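Local coordinates for protein N-acetyltransferase (Staphylococcus aureus subsp. aureus, PDB 4M85) that probably transfers an acetyl group from acetyl-coenzyme A to an acceptor that its GNAT fold alone does not identify, at residues Ala51-Thr55 / Pro103-Glu108; Ala43-Ser47 / Trp88-Leu93; His34-Val40 / Pro94-Tyr100; Glu108-Glu113 / His181-Val185. One frame throughout, in Å; residues are numbered along the deposited sequence.

Interaction 1: residues Ala51-Thr55 / Pro103-Glu108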
loop_
_atom_site.group_PDB
_atom_site.type_symbol
_atom_site.label_atom_id
_atom_site.label_comp_id
_atom_site.label_asym_id
_atom_site.label_seq_id
_atom_site.Cartn_x
_atom_site.Cartn_y
_atom_site.Cartn_z
ATOM N N ALA A 51 13.841 2.297 -7.672
ATOM C CA ALA A 51 13.215 3.417 -8.343
ATOM C C ALA A 51 12.068 3.852 -7.445
ATOM O O ALA A 51 11.667 3.100 -6.563
ATOM C CB ALA A 51 12.695 2.994 -9.706
ATOM N N THR A 52 11.505 5.019 -7.692
ATOM C CA THR A 52 10.435 5.532 -6.847
ATOM C C THR A 52 9.068 5.134 -7.366
ATOM O O THR A 52 8.316 5.957 -7.915
ATOM C CB THR A 52 10.567 7.048 -6.632
ATOM O OG1 THR A 52 11.912 7.316 -6.254
ATOM C CG2 THR A 52 9.663 7.540 -5.500
ATOM N N TYR A 53 8.783 3.845 -7.176
ATOM C CA TYR A 53 7.520 3.235 -7.488
ATOM C C TYR A 53 6.556 3.612 -6.345
ATOM O O TYR A 53 6.976 4.190 -5.341
ATOM C CB TYR A 53 7.682 1.694 -7.664
ATOM C CG TYR A 53 6.391 1.049 -8.039
ATOM C CD1 TYR A 53 5.739 1.419 -9.184
ATOM C CD2 TYR A 53 5.789 0.108 -7.216
ATOM C CE1 TYR A 53 4.520 0.879 -9.516
ATOM C CE2 TYR A 53 4.571 -0.458 -7.545
ATOM C CZ TYR A 53 3.930 -0.059 -8.698
ATOM O OH TYR A 53 2.694 -0.563 -9.052
ATOM N N ARG A 54 5.271 3.363 -6.538
ATOM C CA ARG A 54 4.262 3.495 -5.463
ATOM C C ARG A 54 4.774 2.982 -4.110
ATOM O O ARG A 54 4.673 3.669 -3.060
ATOM C CB ARG A 54 3.027 2.683 -5.840
ATOM C CG ARG A 54 2.109 3.307 -6.881
ATOM C CD ARG A 54 1.101 2.272 -7.321
ATOM N NE ARG A 54 0.318 2.662 -8.492
ATOM C CZ ARG A 54 -0.858 3.292 -8.463
ATOM N NH1 ARG A 54 -1.433 3.644 -7.313
ATOM N NH2 ARG A 54 -1.483 3.545 -9.602
ATOM N N THR A 55 5.336 1.773 -4.142
ATOM C CA THR A 55 5.841 1.111 -2.933
ATOM C C THR A 55 7.283 1.477 -2.540
ATOM O O THR A 55 7.909 0.740 -1.785
ATOM C CB THR A 55 5.690 -0.421 -3.056
ATOM O OG1 THR A 55 6.360 -0.869 -4.216
ATOM C CG2 THR A 55 4.247 -0.807 -3.198
ATOM N N PRO A 103 1.875 -2.898 -12.892
ATOM C CA PRO A 103 0.876 -3.667 -12.124
ATOM C C PRO A 103 -0.402 -2.919 -11.761
ATOM O O PRO A 103 -1.430 -3.564 -11.572
ATOM C CB PRO A 103 1.615 -4.070 -10.838
ATOM C CG PRO A 103 2.951 -3.445 -10.884
ATOM C CD PRO A 103 3.135 -2.685 -12.162
ATOM N N LEU A 104 -0.353 -1.585 -11.685
ATOM C CA LEU A 104 -1.500 -0.800 -11.221
ATOM C C LEU A 104 -1.709 0.489 -12.040
ATOM O O LEU A 104 -1.506 1.575 -11.523
ATOM C CB LEU A 104 -1.317 -0.490 -9.718
ATOM C CG LEU A 104 -1.533 -1.613 -8.690
ATOM C CD1 LEU A 104 -0.851 -1.265 -7.371
ATOM C CD2 LEU A 104 -3.012 -1.897 -8.435
ATOM N N PRO A 105 -2.090 0.364 -13.342
ATOM C CA PRO A 105 -2.289 1.514 -14.250
ATOM C C PRO A 105 -3.394 2.492 -13.874
ATOM O O PRO A 105 -3.287 3.674 -14.223
ATOM C CB PRO A 105 -2.660 0.853 -15.585
ATOM C CG PRO A 105 -3.156 -0.519 -15.218
ATOM C CD PRO A 105 -2.300 -0.913 -14.053
ATOM N N VAL A 106 -4.436 2.019 -13.184
ATOM C CA VAL A 106 -5.576 2.857 -12.845
ATOM C C VAL A 106 -5.172 3.902 -11.800
ATOM O O VAL A 106 -4.417 3.603 -10.852
ATOM C CB VAL A 106 -6.782 2.017 -12.368
ATOM C CG1 VAL A 106 -7.995 2.908 -12.063
ATOM C CG2 VAL A 106 -7.169 0.979 -13.427
ATOM N N LYS A 107 -5.664 5.122 -12.004
ATOM C CA LYS A 107 -5.492 6.233 -11.090
ATOM C C LYS A 107 -6.492 6.029 -9.953
ATOM O O LYS A 107 -7.695 6.208 -10.141
ATOM C CB LYS A 107 -5.759 7.571 -11.819
ATOM C CG LYS A 107 -5.260 8.820 -11.099
ATOM C CD LYS A 107 -5.494 10.071 -11.949
ATOM C CE LYS A 107 -4.952 11.339 -11.294
ATOM N NZ LYS A 107 -5.900 11.930 -10.310
ATOM N N GLU A 108 -5.991 5.649 -8.778
ATOM C CA GLU A 108 -6.845 5.339 -7.621
ATOM C C GLU A 108 -7.216 6.583 -6.799
ATOM O O GLU A 108 -8.192 6.553 -6.075
ATOM C CB GLU A 108 -6.173 4.273 -6.711
ATOM C CG GLU A 108 -5.745 2.978 -7.413
ATOM C CD GLU A 108 -5.097 1.948 -6.481
ATOM O OE1 GLU A 108 -5.206 2.089 -5.240
ATOM O OE2 GLU A 108 -4.462 0.989 -6.973
#

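Interaction 2: residues Ala43-Ser47 / Trp88-Leu93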
loop_
_atom_site.group_PDB
_atom_site.type_symbol
_atom_site.label_atom_id
_atom_site.label_comp_id
_atom_site.label_asym_id
_atom_site.label_seq_id
_atom_site.Cartn_x
_atom_site.Cartn_y
_atom_site.Cartn_z
ATOM N N ALA A 43 10.230 -8.728 -8.000
ATOM C CA ALA A 43 9.882 -7.455 -8.628
ATOM C C ALA A 43 9.427 -6.387 -7.620
ATOM O O ALA A 43 9.841 -5.221 -7.727
ATOM C CB ALA A 43 8.841 -7.658 -9.694
ATOM N N ILE A 44 8.548 -6.768 -6.683
ATOM C CA ILE A 44 8.036 -5.818 -5.689
ATOM C C ILE A 44 9.174 -5.370 -4.792
ATOM O O ILE A 44 9.272 -4.201 -4.470
ATOM C CB ILE A 44 6.871 -6.416 -4.838
ATOM C CG1 ILE A 44 5.669 -6.756 -5.705
ATOM C CG2 ILE A 44 6.391 -5.464 -3.768
ATOM C CD1 ILE A 44 4.804 -7.881 -5.143
ATOM N N GLU A 45 10.042 -6.299 -4.400
ATOM C CA GLU A 45 11.200 -5.990 -3.601
ATOM C C GLU A 45 12.043 -4.909 -4.284
ATOM O O GLU A 45 12.487 -3.958 -3.649
ATOM C CB GLU A 45 12.077 -7.230 -3.410
ATOM C CG GLU A 45 11.491 -8.328 -2.525
ATOM C CD GLU A 45 12.193 -9.662 -2.714
ATOM O OE1 GLU A 45 13.258 -9.673 -3.350
ATOM O OE2 GLU A 45 11.679 -10.719 -2.248
ATOM N N LYS A 46 12.268 -5.069 -5.580
ATOM C CA LYS A 46 13.061 -4.084 -6.311
ATOM C C LYS A 46 12.321 -2.757 -6.392
ATOM O O LYS A 46 12.958 -1.701 -6.358
ATOM C CB LYS A 46 13.394 -4.598 -7.724
ATOM C CG LYS A 46 14.473 -5.658 -7.744
ATOM C CD LYS A 46 14.537 -6.363 -9.099
ATOM C CE LYS A 46 15.803 -7.194 -9.233
ATOM N NZ LYS A 46 15.618 -8.295 -10.210
ATOM N N SER A 47 10.982 -2.826 -6.509
ATOM C CA SER A 47 10.122 -1.641 -6.568
ATOM C C SER A 47 10.280 -0.743 -5.332
ATOM O O SER A 47 9.970 0.448 -5.402
ATOM C CB SER A 47 8.651 -2.005 -6.763
ATOM O OG SER A 47 7.981 -2.416 -5.570
ATOM N N TRP A 88 7.841 1.685 -12.322
ATOM C CA TRP A 88 7.941 0.250 -12.461
ATOM C C TRP A 88 8.838 -0.160 -13.648
ATOM O O TRP A 88 9.569 -1.156 -13.575
ATOM C CB TRP A 88 6.558 -0.347 -12.618
ATOM C CG TRP A 88 6.517 -1.836 -12.593
ATOM C CD1 TRP A 88 6.476 -2.679 -13.669
ATOM C CD2 TRP A 88 6.448 -2.668 -11.433
ATOM N NE1 TRP A 88 6.403 -3.988 -13.245
ATOM C CE2 TRP A 88 6.387 -4.010 -11.879
ATOM C CE3 TRP A 88 6.430 -2.416 -10.063
ATOM C CZ2 TRP A 88 6.319 -5.084 -10.994
ATOM C CZ3 TRP A 88 6.369 -3.475 -9.196
ATOM C CH2 TRP A 88 6.322 -4.802 -9.666
ATOM N N GLU A 89 8.786 0.633 -14.717
ATOM C CA GLU A 89 9.560 0.378 -15.918
ATOM C C GLU A 89 11.087 0.508 -15.769
ATOM O O GLU A 89 11.847 0.015 -16.613
ATOM C CB GLU A 89 9.047 1.281 -17.024
ATOM C CG GLU A 89 7.585 1.028 -17.351
ATOM C CD GLU A 89 7.136 1.736 -18.616
ATOM O OE1 GLU A 89 7.549 2.920 -18.814
ATOM O OE2 GLU A 89 6.386 1.091 -19.404
ATOM N N LEU A 90 11.545 1.140 -14.688
ATOM C CA LEU A 90 12.975 1.284 -14.414
ATOM C C LEU A 90 13.561 0.129 -13.607
ATOM O O LEU A 90 14.741 0.164 -13.255
ATOM C CB LEU A 90 13.240 2.609 -13.682
ATOM C CG LEU A 90 12.614 3.843 -14.385
ATOM C CD1 LEU A 90 12.818 5.128 -13.601
ATOM C CD2 LEU A 90 13.195 3.969 -15.780
ATOM N N LEU A 91 12.756 -0.889 -13.294
ATOM C CA LEU A 91 13.235 -2.026 -12.489
ATOM C C LEU A 91 13.919 -3.058 -13.378
ATOM O O LEU A 91 13.637 -3.133 -14.576
ATOM C CB LEU A 91 12.062 -2.681 -11.722
ATOM C CG LEU A 91 11.258 -1.746 -10.826
ATOM C CD1 LEU A 91 10.091 -2.446 -10.126
ATOM C CD2 LEU A 91 12.197 -1.075 -9.819
ATOM N N ASP A 92 14.812 -3.849 -12.783
ATOM C CA ASP A 92 15.542 -4.890 -13.501
ATOM C C ASP A 92 14.753 -6.193 -13.404
ATOM O O ASP A 92 14.919 -6.953 -12.442
ATOM C CB ASP A 92 16.943 -5.105 -12.909
ATOM C CG ASP A 92 17.721 -3.816 -12.750
ATOM O OD1 ASP A 92 17.764 -2.993 -13.703
ATOM O OD2 ASP A 92 18.314 -3.638 -11.664
ATOM N N LEU A 93 13.924 -6.440 -14.417
ATOM C CA LEU A 93 12.899 -7.467 -14.396
ATOM C C LEU A 93 13.005 -8.404 -15.599
ATOM O O LEU A 93 13.377 -7.980 -16.689
ATOM C CB LEU A 93 11.519 -6.825 -14.399
ATOM C CG LEU A 93 11.199 -5.914 -13.204
ATOM C CD1 LEU A 93 9.780 -5.396 -13.346
ATOM C CD2 LEU A 93 11.389 -6.650 -11.877
#

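Interaction 3: residues His34-Val40 / Pro94-Tyr100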
loop_
_atom_site.group_PDB
_atom_site.type_symbol
_atom_site.label_atom_id
_atom_site.label_comp_id
_atom_site.label_asym_id
_atom_site.label_seq_id
_atom_site.Cartn_x
_atom_site.Cartn_y
_atom_site.Cartn_z
ATOM N N HIS A 34 -1.160 -15.103 -13.003
ATOM C CA HIS A 34 -0.510 -15.873 -14.063
ATOM C C HIS A 34 1.003 -15.918 -14.016
ATOM O O HIS A 34 1.606 -16.589 -14.841
ATOM C CB HIS A 34 -0.970 -15.363 -15.428
ATOM C CG HIS A 34 -2.417 -15.617 -15.683
ATOM N ND1 HIS A 34 -3.375 -14.637 -15.555
ATOM C CD2 HIS A 34 -3.079 -16.755 -15.996
ATOM C CE1 HIS A 34 -4.563 -15.154 -15.805
ATOM N NE2 HIS A 34 -4.411 -16.437 -16.077
ATOM N N LEU A 35 1.627 -15.232 -13.062
ATOM C CA LEU A 35 3.091 -15.259 -12.972
ATOM C C LEU A 35 3.570 -15.913 -11.688
ATOM O O LEU A 35 2.846 -15.926 -10.690
ATOM C CB LEU A 35 3.685 -13.859 -13.077
ATOM C CG LEU A 35 3.438 -13.139 -14.399
ATOM C CD1 LEU A 35 3.767 -11.669 -14.239
ATOM C CD2 LEU A 35 4.263 -13.771 -15.510
ATOM N N PRO A 36 4.790 -16.474 -11.712
ATOM C CA PRO A 36 5.289 -17.173 -10.527
ATOM C C PRO A 36 5.502 -16.183 -9.391
ATOM O O PRO A 36 6.005 -15.088 -9.634
ATOM C CB PRO A 36 6.634 -17.752 -10.980
ATOM C CG PRO A 36 6.684 -17.609 -12.462
ATOM C CD PRO A 36 5.775 -16.465 -12.810
ATOM N N LYS A 37 5.110 -16.577 -8.186
ATOM C CA LYS A 37 5.237 -15.769 -6.969
ATOM C C LYS A 37 6.653 -15.316 -6.737
ATOM O O LYS A 37 6.882 -14.229 -6.218
ATOM C CB LYS A 37 4.811 -16.568 -5.716
ATOM C CG LYS A 37 3.457 -17.268 -5.828
ATOM C CD LYS A 37 2.744 -17.425 -4.483
ATOM C CE LYS A 37 1.216 -17.481 -4.603
ATOM N NZ LYS A 37 0.716 -18.309 -5.729
ATOM N N ASP A 38 7.596 -16.179 -7.092
ATOM C CA ASP A 38 9.004 -15.906 -6.904
ATOM C C ASP A 38 9.382 -14.657 -7.656
ATOM O O ASP A 38 10.110 -13.801 -7.143
ATOM C CB ASP A 38 9.843 -17.070 -7.443
ATOM C CG ASP A 38 11.278 -17.023 -6.966
ATOM O OD1 ASP A 38 12.166 -17.399 -7.753
ATOM O OD2 ASP A 38 11.514 -16.617 -5.810
ATOM N N MET A 39 8.855 -14.566 -8.874
ATOM C CA MET A 39 9.232 -13.527 -9.796
ATOM C C MET A 39 8.555 -12.224 -9.415
ATOM O O MET A 39 9.178 -11.178 -9.469
ATOM C CB MET A 39 8.829 -13.915 -11.214
ATOM C CG MET A 39 9.753 -13.401 -12.287
ATOM S SD MET A 39 9.338 -14.219 -13.843
ATOM C CE MET A 39 7.884 -13.316 -14.287
ATOM N N VAL A 40 7.287 -12.311 -9.021
ATOM C CA VAL A 40 6.516 -11.146 -8.600
ATOM C C VAL A 40 7.093 -10.550 -7.306
ATOM O O VAL A 40 7.201 -9.349 -7.178
ATOM C CB VAL A 40 5.026 -11.495 -8.435
ATOM C CG1 VAL A 40 4.225 -10.299 -7.915
ATOM C CG2 VAL A 40 4.435 -11.987 -9.757
ATOM N N PRO A 94 12.675 -9.679 -15.393
ATOM C CA PRO A 94 12.589 -10.612 -16.504
ATOM C C PRO A 94 11.490 -10.241 -17.486
ATOM O O PRO A 94 10.483 -9.596 -17.123
ATOM C CB PRO A 94 12.301 -11.955 -15.833
ATOM C CG PRO A 94 11.794 -11.621 -14.474
ATOM C CD PRO A 94 12.449 -10.332 -14.095
ATOM N N GLU A 95 11.706 -10.629 -18.738
ATOM C CA GLU A 95 10.844 -10.233 -19.828
ATOM C C GLU A 95 9.424 -10.763 -19.615
ATOM O O GLU A 95 8.435 -10.170 -20.050
ATOM C CB GLU A 95 11.427 -10.758 -21.155
ATOM C CG GLU A 95 11.007 -9.953 -22.373
ATOM C CD GLU A 95 11.493 -8.516 -22.327
ATOM O OE1 GLU A 95 12.494 -8.227 -21.626
ATOM O OE2 GLU A 95 10.863 -7.664 -22.988
ATOM N N GLU A 96 9.332 -11.873 -18.912
ATOM C CA GLU A 96 8.066 -12.528 -18.691
ATOM C C GLU A 96 7.119 -11.690 -17.821
ATOM O O GLU A 96 5.907 -11.714 -18.030
ATOM C CB GLU A 96 8.321 -13.889 -18.048
ATOM C CG GLU A 96 7.082 -14.742 -17.901
ATOM C CD GLU A 96 7.414 -16.128 -17.386
ATOM O OE1 GLU A 96 8.620 -16.450 -17.275
ATOM O OE2 GLU A 96 6.469 -16.890 -17.091
ATOM N N ILE A 97 7.652 -10.957 -16.846
ATOM C CA ILE A 97 6.803 -10.050 -16.092
ATOM C C ILE A 97 6.648 -8.707 -16.811
ATOM O O ILE A 97 5.579 -8.098 -16.737
ATOM C CB ILE A 97 7.264 -9.860 -14.635
ATOM C CG1 ILE A 97 6.201 -9.094 -13.838
ATOM C CG2 ILE A 97 8.611 -9.164 -14.568
ATOM C CD1 ILE A 97 6.263 -9.377 -12.361
ATOM N N LYS A 98 7.695 -8.258 -17.510
ATOM C CA LYS A 98 7.642 -6.982 -18.233
ATOM C C LYS A 98 6.543 -6.969 -19.275
ATOM O O LYS A 98 6.004 -5.907 -19.579
ATOM C CB LYS A 98 8.985 -6.662 -18.897
ATOM C CG LYS A 98 10.088 -6.325 -17.904
ATOM C CD LYS A 98 11.425 -6.057 -18.590
ATOM C CE LYS A 98 11.640 -4.594 -18.922
ATOM N NZ LYS A 98 11.983 -3.763 -17.726
ATOM N N GLN A 99 6.195 -8.135 -19.823
ATOM C CA GLN A 99 5.121 -8.210 -20.826
ATOM C C GLN A 99 3.753 -7.774 -20.267
ATOM O O GLN A 99 2.888 -7.312 -21.017
ATOM C CB GLN A 99 5.049 -9.607 -21.461
ATOM C CG GLN A 99 4.537 -10.705 -20.536
ATOM C CD GLN A 99 5.096 -12.099 -20.849
ATOM O OE1 GLN A 99 5.959 -12.262 -21.719
ATOM N NE2 GLN A 99 4.604 -13.110 -20.128
ATOM N N TYR A 100 3.564 -7.870 -18.951
ATOM C CA TYR A 100 2.281 -7.481 -18.355
ATOM C C TYR A 100 2.061 -5.970 -18.236
ATOM O O TYR A 100 0.951 -5.528 -17.963
ATOM C CB TYR A 100 2.088 -8.181 -17.017
ATOM C CG TYR A 100 1.648 -9.609 -17.210
ATOM C CD1 TYR A 100 2.579 -10.627 -17.429
ATOM C CD2 TYR A 100 0.300 -9.941 -17.229
ATOM C CE1 TYR A 100 2.175 -11.941 -17.629
ATOM C CE2 TYR A 100 -0.114 -11.252 -17.429
ATOM C CZ TYR A 100 0.825 -12.248 -17.627
ATOM O OH TYR A 100 0.416 -13.548 -17.824
#

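Interaction 4: residues Glu108-Glu113 / His181-Val185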
loop_
_atom_site.group_PDB
_atom_site.type_symbol
_atom_site.label_atom_id
_atom_site.label_comp_id
_atom_site.label_asym_id
_atom_site.label_seq_id
_atom_site.Cartn_x
_atom_site.Cartn_y
_atom_site.Cartn_z
ATOM N N GLU A 108 -5.991 5.649 -8.778
ATOM C CA GLU A 108 -6.845 5.339 -7.621
ATOM C C GLU A 108 -7.216 6.583 -6.799
ATOM O O GLU A 108 -8.192 6.553 -6.075
ATOM C CB GLU A 108 -6.173 4.273 -6.711
ATOM C CG GLU A 108 -5.745 2.978 -7.413
ATOM C CD GLU A 108 -5.097 1.948 -6.481
ATOM O OE1 GLU A 108 -5.206 2.089 -5.240
ATOM O OE2 GLU A 108 -4.462 0.989 -6.973
ATOM N N ALA A 109 -6.446 7.666 -6.929
ATOM C CA ALA A 109 -6.575 8.839 -6.069
ATOM C C ALA A 109 -6.837 10.121 -6.844
ATOM O O ALA A 109 -6.989 10.105 -8.054
ATOM C CB ALA A 109 -5.333 8.989 -5.222
ATOM N N LYS A 110 -6.887 11.239 -6.136
ATOM C CA LYS A 110 -7.175 12.518 -6.756
ATOM C C LYS A 110 -6.016 13.461 -6.480
ATOM O O LYS A 110 -5.263 13.275 -5.520
ATOM C CB LYS A 110 -8.485 13.077 -6.214
ATOM C CG LYS A 110 -9.720 12.388 -6.761
ATOM C CD LYS A 110 -10.972 12.974 -6.142
ATOM C CE LYS A 110 -12.178 12.061 -6.313
ATOM N NZ LYS A 110 -13.328 12.513 -5.471
ATOM N N ASP A 111 -5.870 14.472 -7.325
ATOM C CA ASP A 111 -4.671 15.289 -7.325
ATOM C C ASP A 111 -4.504 16.146 -6.083
ATOM O O ASP A 111 -3.379 16.526 -5.759
ATOM C CB ASP A 111 -4.643 16.177 -8.572
ATOM C CG ASP A 111 -4.689 15.375 -9.869
ATOM O OD1 ASP A 111 -4.166 14.244 -9.912
ATOM O OD2 ASP A 111 -5.255 15.878 -10.849
ATOM N N ASP A 112 -5.589 16.452 -5.377
ATOM C CA ASP A 112 -5.472 17.250 -4.138
ATOM C C ASP A 112 -5.363 16.411 -2.868
ATOM O O ASP A 112 -5.576 16.938 -1.765
ATOM C CB ASP A 112 -6.648 18.233 -3.998
ATOM C CG ASP A 112 -7.993 17.536 -3.825
ATOM O OD1 ASP A 112 -8.194 16.432 -4.379
ATOM O OD2 ASP A 112 -8.874 18.125 -3.158
ATOM N N GLU A 113 -5.002 15.133 -3.015
ATOM C CA GLU A 113 -4.958 14.176 -1.895
ATOM C C GLU A 113 -3.576 13.601 -1.640
ATOM O O GLU A 113 -2.805 13.378 -2.564
ATOM C CB GLU A 113 -5.905 12.978 -2.155
ATOM C CG GLU A 113 -7.374 13.335 -2.317
ATOM C CD GLU A 113 -8.245 12.213 -2.820
ATOM O OE1 GLU A 113 -7.750 11.146 -3.278
ATOM O OE2 GLU A 113 -9.470 12.424 -2.784
ATOM N N HIS A 181 -15.147 2.225 -1.350
ATOM C CA HIS A 181 -15.550 3.534 -0.827
ATOM C C HIS A 181 -14.347 4.460 -0.864
ATOM O O HIS A 181 -13.337 4.180 -0.215
ATOM C CB HIS A 181 -15.997 3.417 0.625
ATOM C CG HIS A 181 -17.235 2.602 0.829
ATOM N ND1 HIS A 181 -18.477 3.010 0.387
ATOM C CD2 HIS A 181 -17.442 1.457 1.525
ATOM C CE1 HIS A 181 -19.384 2.123 0.759
ATOM N NE2 HIS A 181 -18.783 1.175 1.455
ATOM N N HIS A 182 -14.449 5.564 -1.597
ATOM C CA HIS A 182 -13.412 6.591 -1.555
ATOM C C HIS A 182 -13.680 7.456 -0.329
ATOM O O HIS A 182 -14.775 8.014 -0.182
ATOM C CB HIS A 182 -13.400 7.419 -2.838
ATOM C CG HIS A 182 -12.189 8.281 -2.978
ATOM N ND1 HIS A 182 -10.957 7.780 -3.350
ATOM C CD2 HIS A 182 -12.004 9.600 -2.749
ATOM C CE1 HIS A 182 -10.076 8.761 -3.373
ATOM N NE2 HIS A 182 -10.686 9.874 -3.011
ATOM N N LEU A 183 -12.698 7.544 0.555
ATOM C CA LEU A 183 -12.814 8.243 1.839
ATOM C C LEU A 183 -11.743 9.322 1.970
ATOM O O LEU A 183 -10.624 9.144 1.506
ATOM C CB LEU A 183 -12.639 7.247 2.988
ATOM C CG LEU A 183 -13.582 6.040 3.002
ATOM C CD1 LEU A 183 -13.321 5.121 4.182
ATOM C CD2 LEU A 183 -15.010 6.526 3.040
ATOM N N ILE A 184 -12.089 10.432 2.623
ATOM C CA ILE A 184 -11.145 11.525 2.869
ATOM C C ILE A 184 -11.192 12.055 4.294
ATOM O O ILE A 184 -12.245 12.010 4.951
ATOM C CB ILE A 184 -11.404 12.698 1.924
ATOM C CG1 ILE A 184 -12.878 13.139 2.020
ATOM C CG2 ILE A 184 -11.075 12.287 0.503
ATOM C CD1 ILE A 184 -13.093 14.625 1.841
ATOM N N VAL A 185 -10.069 12.610 4.751
ATOM C CA VAL A 185 -10.014 13.306 6.033
ATOM C C VAL A 185 -9.173 14.580 5.924
ATOM O O VAL A 185 -8.204 14.608 5.160
ATOM C CB VAL A 185 -9.493 12.398 7.157
ATOM C CG1 VAL A 185 -8.110 11.883 6.848
ATOM C CG2 VAL A 185 -9.475 13.144 8.490
#

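Interaction 1: residues Ala51-Thr55 / Pro103-Glu108
CG of Arg54 stands anti to its carbonyl carbon (chi1 -77°) and the chain then runs extended to NE, a shape that carries the guanidinium across to Leu104, Val106 and Glu108. In this GNAT fold the contact ties the loop before strand 60-65 to the long connection leading into strand 114-121. One face of the guanidinium lies against Leu104 CB, which is 3.8 Å from Arg54 NE. Arg54 NH2 reaches two backbone carbonyls through weak, bent hydrogen bonds, at 2.8 Å to Leu104 O and 3.2 Å to Val106 O, the latter near the guanidinium plane. The other nitrogens have partners elsewhere: NE forms a salt bridge with Glu85 of helix 81-86, and NH1 bonds to Glu81 and to Tyr76. Glu108 adds a further negative charge, its carboxylate plane turned 30° from the guanidinium. Glu108 OE2 is well out of that plane, 4.0 Å from Arg54 NH1, and no N-H points at it; OE1 of Glu108 bonds instead to Tyr115. A buried arginine is thus ringed by acids and carbonyls, an arrangement that would be expected to favour its positive charge. Tyr53 has CG anti to the backbone N (chi1 -178°) and comes toward Pro103 from the opposite direction, hydroxyl leading. The phenol OH is hydrogen-bonded to Glu85 and also touches the proline ring, with Tyr53 OH 3.4 Å from Pro103 CG.

Interaction 2: residues Ala43-Ser47 / Trp88-Leu93
The methyl of Ala43 lies against the six-membered end of the Trp88 indole and the tip of Leu93, with Ala43 CB 3.8 Å from Trp88 CH2 and 3.5 Å from Leu93 CD2. One helical turn on, Ser47 touches the same end of the indole, its CB 3.6 Å from Trp88 CZ3. Leu91 fits in beside them: its CD1 covers one face of the Trp88 ring, offset toward the rim, and meets Ser47 CA at 3.6 Å, while CD2 rests on the backbone O of Lys46. With CG anti to the backbone N (chi1 -172°), the indole of Trp88 is swung across to the helix. The polar clasp is at the outer side, where the extended Lys46 puts NZ 2.7 Å from Asp92 O, close to the line of the carbonyl bond (C=O...N angle 170°). NZ also forms a salt bridge with Asp42, so the ammonium joins a side chain of its own helix to the opposing loop. Tyr53 meets Trp88 edge-to-face. Helix 37-49 is therefore packed between two elements: Ile44 leans on Val20 and Trp24 of helix 13-26, while Ala43, Lys46 and Ser47 take the loop that joins helix 81-86 to helix 95-98.

Interaction 3: residues His34-Val40 / Pro94-Tyr100
Pro36 O is gripped by two backbone amides, Met39 N at 3.0 Å and Val40 N at 3.1 Å, at the start of the helix that carries Met39 and Val40 toward helix 95-98. No hydrogen bond spans the contact, which is held by apolar groups. Leu35, just before the proline, supplies both its methyls: CD1 packs on Ile97 CG1 at 3.6 Å, and CD2 lies 3.5 Å from Tyr100 CE1 and also near the carbonyl O of Glu96. Leu35 and Tyr100 run antiparallel alongside one another, and the phenol end reaches His34, where Tyr100 OH comes within 3.3 Å of His34 CB. Met39 bends at its last torsion (chi3 77°), curling the methyl CE back to sit 3.5 Å from Ile97 CB and beside CB of Glu96. Earlier along the same chain, Met39 CG presses on Pro94 CG at 3.5 Å, rather tight for two carbons. Val40 adds a looser touch from CG2 to Ile97 CD1, and Leu31 of helix 30-34 backs both Ile97 and Tyr100. The proline-capped start of helix 37-49, with the residues before it, thus packs along the short helix 95-98, itself capped by Pro94, at the periphery of the GNAT fold, where the N-terminal helices meet the helical connection between strands 68-77 and 114-121.

Interaction 4: residues Glu108-Glu113 / His181-Val185
Glu113 and His182 meet edge to edge, from opposite directions, through a straight hydrogen bond: His182 NE2 donates to Glu113 OE2 at 2.8 Å with an N-H...O angle of 179°. The carboxylate oxygen lies in the plane of the imidazole and is met on its syn side. Carboxylate and ring are nearly coplanar, 19° apart, so the pair forms one flat unit. Ile184 closes in across the carboxylate, its CG2 3.7 Å from Glu113 OE2. The next shell fixes both groups. Glu113 OE1 receives Lys110 N at 3.0 Å, from above the carboxylate plane, and is also hydrogen-bonded to Ser148 on strand 147-152. Lys110 and Glu113 are the two ends of a type I beta turn, closed by Glu113 N to Lys110 O at 3.1 Å, so the turn that presents the acid also holds it. On the histidine, CG is anti to the backbone N (chi1 -168°), turning the ring toward the turn, and ND1 bonds to Asn150. The amide nitrogen of Asn150 in turn holds Glu108 O, which comes within 4.0 Å of His182 CE1. Lys110 stretches alongside, its NZ 4.2 Å from His182 CD2 and in a salt bridge with Asp170. Farther out, Leu183 points away from the turn and packs on helix 156-164. The result is a buried His-carboxylate hydrogen bond beside the GNAT sheet, joining the entry to strand 114-121 with strand 178-184 across the intervening strand 147-152.

Interactions 3, 2 and 1 follow one another along the contact of the N-terminal helices and the loop after them with the connection 88-108; neighbouring centres, 3 to 2 and 2 to 1, are 11 Å apart. Interactions 2 and 3 share helix 37-49 and touch where Ala43 CB meets Ile97 CD1 at 4.1 Å. Interactions 1 and 2 join through a probable hydrogen bond of 2.6 Å between Thr55 OG1 and Ser47 OG, and through Pro103 packing on Trp88. Glu108 carries the chain from interaction 1 into interaction 4, whose centres lie about 15 Å apart. Interaction 3 is remote from interaction 4, about 30 Å between centres and about 14 Å between nearest atoms.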